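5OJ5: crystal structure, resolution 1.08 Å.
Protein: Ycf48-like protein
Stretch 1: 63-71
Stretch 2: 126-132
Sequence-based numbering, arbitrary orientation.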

# COMPACT_ATOMS: atom_id res chain seq x y z
N PHE A 63 9.53 2.28 7.54
CA PHE A 63 10.46 2.95 8.42
C PHE A 63 10.91 2.07 9.58
O PHE A 63 10.11 1.35 10.20
N ILE A 64 12.19 2.17 9.91
CA ILE A 64 12.74 1.61 11.14
C ILE A 64 12.30 2.43 12.34
O ILE A 64 11.90 1.89 13.37
N ASP A 65 12.42 3.74 12.22
CA ASP A 65 12.08 4.68 13.27
C ASP A 65 11.62 5.95 12.57
O ASP A 65 11.34 5.95 11.37
N ARG A 66 11.48 7.04 13.31
CA ARG A 66 10.94 8.24 12.70
C ARG A 66 11.83 8.78 11.56
O ARG A 66 11.34 9.43 10.64
N HIS A 67 13.13 8.56 11.63
CA HIS A 67 14.04 9.17 10.67
C HIS A 67 14.59 8.24 9.62
O HIS A 67 14.91 8.69 8.51
N HIS A 68 14.72 6.97 9.95
CA HIS A 68 15.45 6.02 9.11
C HIS A 68 14.46 5.09 8.44
O HIS A 68 13.71 4.40 9.13
N GLY A 69 14.46 5.08 7.11
CA GLY A 69 13.53 4.24 6.39
C GLY A 69 14.03 3.89 5.02
O GLY A 69 15.09 4.34 4.57
N TRP A 70 13.25 3.05 4.34
CA TRP A 70 13.59 2.46 3.05
C TRP A 70 12.38 2.48 2.13
O TRP A 70 11.24 2.29 2.59
N LEU A 71 12.64 2.62 0.84
CA LEU A 71 11.62 2.46 -0.17
C LEU A 71 12.14 1.52 -1.25
O LEU A 71 13.36 1.35 -1.43
N ASP A 126 20.06 -5.36 10.61
CA ASP A 126 20.80 -4.19 11.09
C ASP A 126 20.31 -2.91 10.43
O ASP A 126 21.07 -1.97 10.24
N GLY A 127 19.01 -2.84 10.13
CA GLY A 127 18.48 -1.62 9.58
C GLY A 127 18.84 -1.42 8.13
O GLY A 127 18.83 -0.28 7.65
N GLY A 128 19.15 -2.50 7.40
CA GLY A 128 19.48 -2.40 6.02
C GLY A 128 20.92 -2.02 5.73
O GLY A 128 21.25 -1.75 4.57
N GLN A 129 21.80 -2.05 6.74
CA GLN A 129 23.21 -1.84 6.45
C GLN A 129 23.82 -3.06 5.77
O GLN A 129 24.78 -2.91 4.99
N SER A 130 23.28 -4.25 6.01
CA SER A 130 23.65 -5.43 5.26
C SER A 130 22.37 -6.19 4.97
O SER A 130 21.50 -6.35 5.84
N TRP A 131 22.26 -6.64 3.74
CA TRP A 131 21.13 -7.42 3.29
C TRP A 131 21.63 -8.78 2.82
O TRP A 131 22.70 -8.87 2.19
N SER A 132 20.83 -9.80 3.07
CA SER A 132 21.07 -11.14 2.57
C SER A 132 19.85 -11.59 1.79
O SER A 132 18.71 -11.20 2.08

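The most distinctive feature of this contact is that a single backbone carbonyl, that of Gly127, gathers three side chains of the first stretch around it. The indole of Trp70 donates a hydrogen bond from NE1 to Gly127 O (3.0 Å, with an angle of 140° at the hydrogen), while His68 CE1 lies 3.4 Å and Ile64 CD1 3.5 Å from the same oxygen. Gln129, from within the second stretch, adds a further hydrogen bond, with NE2 3.3 Å from Gly127 O.

Ile64, His68 and Trp70 all direct their CA-to-CB bonds toward the second stretch. Trp70, the largest contributor to the buried surface, adopts an m rotamer with chi2 at 84°, which places the edge of its indole at Gly127 O. Its six-membered ring extends farther, bringing CZ2 to 3.3 Å from Gly128 O. Gly128 has no side chain, and the space is needed: a CB in the ideal position would lie 2.4 Å from Trp70 CZ2, a clash. Its backbone angles, with phi at 83°, call for glycine in their own right. Gly127 also has a positive phi, of 75°, which by itself favours glycine; a CB there would point sideways, 3.5 Å from both His68 CE1 and Ile64 CD1.

On one face of the Trp70 ring sits Trp131, likewise an m rotamer (chi2 91°), whose CA-to-CB bond is directed toward the first stretch. The two indoles meet edge-to-face, the edge of Trp131 directed at the face of Trp70, with planes at 86° and 5.2 Å between the centroids of the six-membered ring of Trp70 and the five-membered ring of Trp131. The closest approach is 3.7 Å, from Trp131 NE1 to Trp70 CH2.

His68 is a t rotamer, and Gln129 NE2 lies near the plane of its ring, at the edge, 3.7 Å from His68 CE1. The CA-to-CB bond of Gln129 points away, yet its m, m side chain folds back so that the amide reaches the contact; its NE2 and His68 NE2 also hydrogen-bond elsewhere in the structure. Ile64, in m for chi1 but with chi2 between wells at 149°, brings its CD1 up to the Gly127 carbonyl.

Asp65 OD1 accepts hydrogen bonds from His67 N (2.9 Å) and His68 N (2.8 Å). Ile64 N donates to His68 O at 2.8 Å, closing the turn that carries Ile64 and His68. In the second stretch, Asp126 binds Ser130 twice, through Ser130 N to Asp126 OD1 (2.9 Å) and Ser130 OG to Asp126 OD2 (2.7 Å).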

# COMPACT_ATOMS: atom_id res chain seq x y z
CB PHE A 63 9.88 4.27 8.94
CG PHE A 63 10.05 5.41 7.97
CD1 PHE A 63 11.10 6.31 8.09
CD2 PHE A 63 9.21 5.55 6.90
CE1 PHE A 63 11.30 7.32 7.17
CE2 PHE A 63 9.42 6.58 5.96
CZ PHE A 63 10.47 7.44 6.10
CB ILE A 64 14.27 1.60 11.03
CG1 ILE A 64 14.69 0.60 9.96
CG2 ILE A 64 14.92 1.29 12.39
CD1 ILE A 64 15.89 0.84 9.18
CB ASP A 65 13.23 4.84 14.26
CG ASP A 65 14.49 5.37 13.61
OD1 ASP A 65 14.42 6.13 12.65
OD2 ASP A 65 15.58 5.10 14.11
CB ARG A 66 10.81 9.32 13.80
CG ARG A 66 10.58 10.73 13.31
CD ARG A 66 9.93 11.58 14.37
NE ARG A 66 9.30 12.79 13.86
CZ ARG A 66 8.01 12.90 13.49
NH1 ARG A 66 7.18 11.85 13.53
NH2 ARG A 66 7.56 14.07 13.07
CB HIS A 67 15.20 9.80 11.44
CG HIS A 67 14.74 10.86 12.35
ND1 HIS A 67 14.43 12.14 11.93
CD2 HIS A 67 14.43 10.82 13.66
CE1 HIS A 67 14.00 12.85 12.95
NE2 HIS A 67 14.01 12.08 14.03
CB HIS A 68 16.41 5.23 10.00
CG HIS A 68 17.38 4.37 9.25
ND1 HIS A 68 18.12 3.38 9.88
CD2 HIS A 68 17.77 4.37 7.96
CE1 HIS A 68 18.92 2.81 9.00
NE2 HIS A 68 18.72 3.39 7.82
CB TRP A 70 14.06 1.00 3.24
CG TRP A 70 15.39 0.88 3.93
CD1 TRP A 70 15.63 0.90 5.26
CD2 TRP A 70 16.66 0.77 3.30
NE1 TRP A 70 16.99 0.83 5.51
CE2 TRP A 70 17.63 0.71 4.31
CE3 TRP A 70 17.06 0.68 1.96
CZ2 TRP A 70 19.01 0.57 4.03
CZ3 TRP A 70 18.44 0.50 1.72
CH2 TRP A 70 19.36 0.44 2.74
CB LEU A 71 11.13 3.79 -0.73
CG LEU A 71 12.12 4.71 -1.46
CD1 LEU A 71 12.43 4.20 -2.89
CD2 LEU A 71 11.59 6.14 -1.51
CB ASP A 126 22.32 -4.38 10.91
CG ASP A 126 22.74 -4.56 9.46
OD1 ASP A 126 21.90 -4.38 8.56
OD2 ASP A 126 23.94 -4.85 9.23
CB GLN A 129 23.97 -1.46 7.72
CG GLN A 129 23.30 -0.25 8.40
CD GLN A 129 22.99 0.89 7.41
OE1 GLN A 129 23.90 1.53 6.89
NE2 GLN A 129 21.71 1.19 7.17
CB SER A 130 24.63 -6.31 5.98
OG SER A 130 24.14 -6.66 7.21
CB TRP A 131 20.45 -6.73 2.08
CG TRP A 131 19.74 -5.43 2.38
CD1 TRP A 131 20.26 -4.17 2.33
CD2 TRP A 131 18.39 -5.29 2.81
NE1 TRP A 131 19.30 -3.25 2.66
CE2 TRP A 131 18.14 -3.92 2.97
CE3 TRP A 131 17.38 -6.21 3.07
CZ2 TRP A 131 16.90 -3.42 3.36
CZ3 TRP A 131 16.12 -5.72 3.46
CH2 TRP A 131 15.91 -4.34 3.61
CB SER A 132 21.34 -12.10 3.71
OG SER A 132 22.48 -11.66 4.43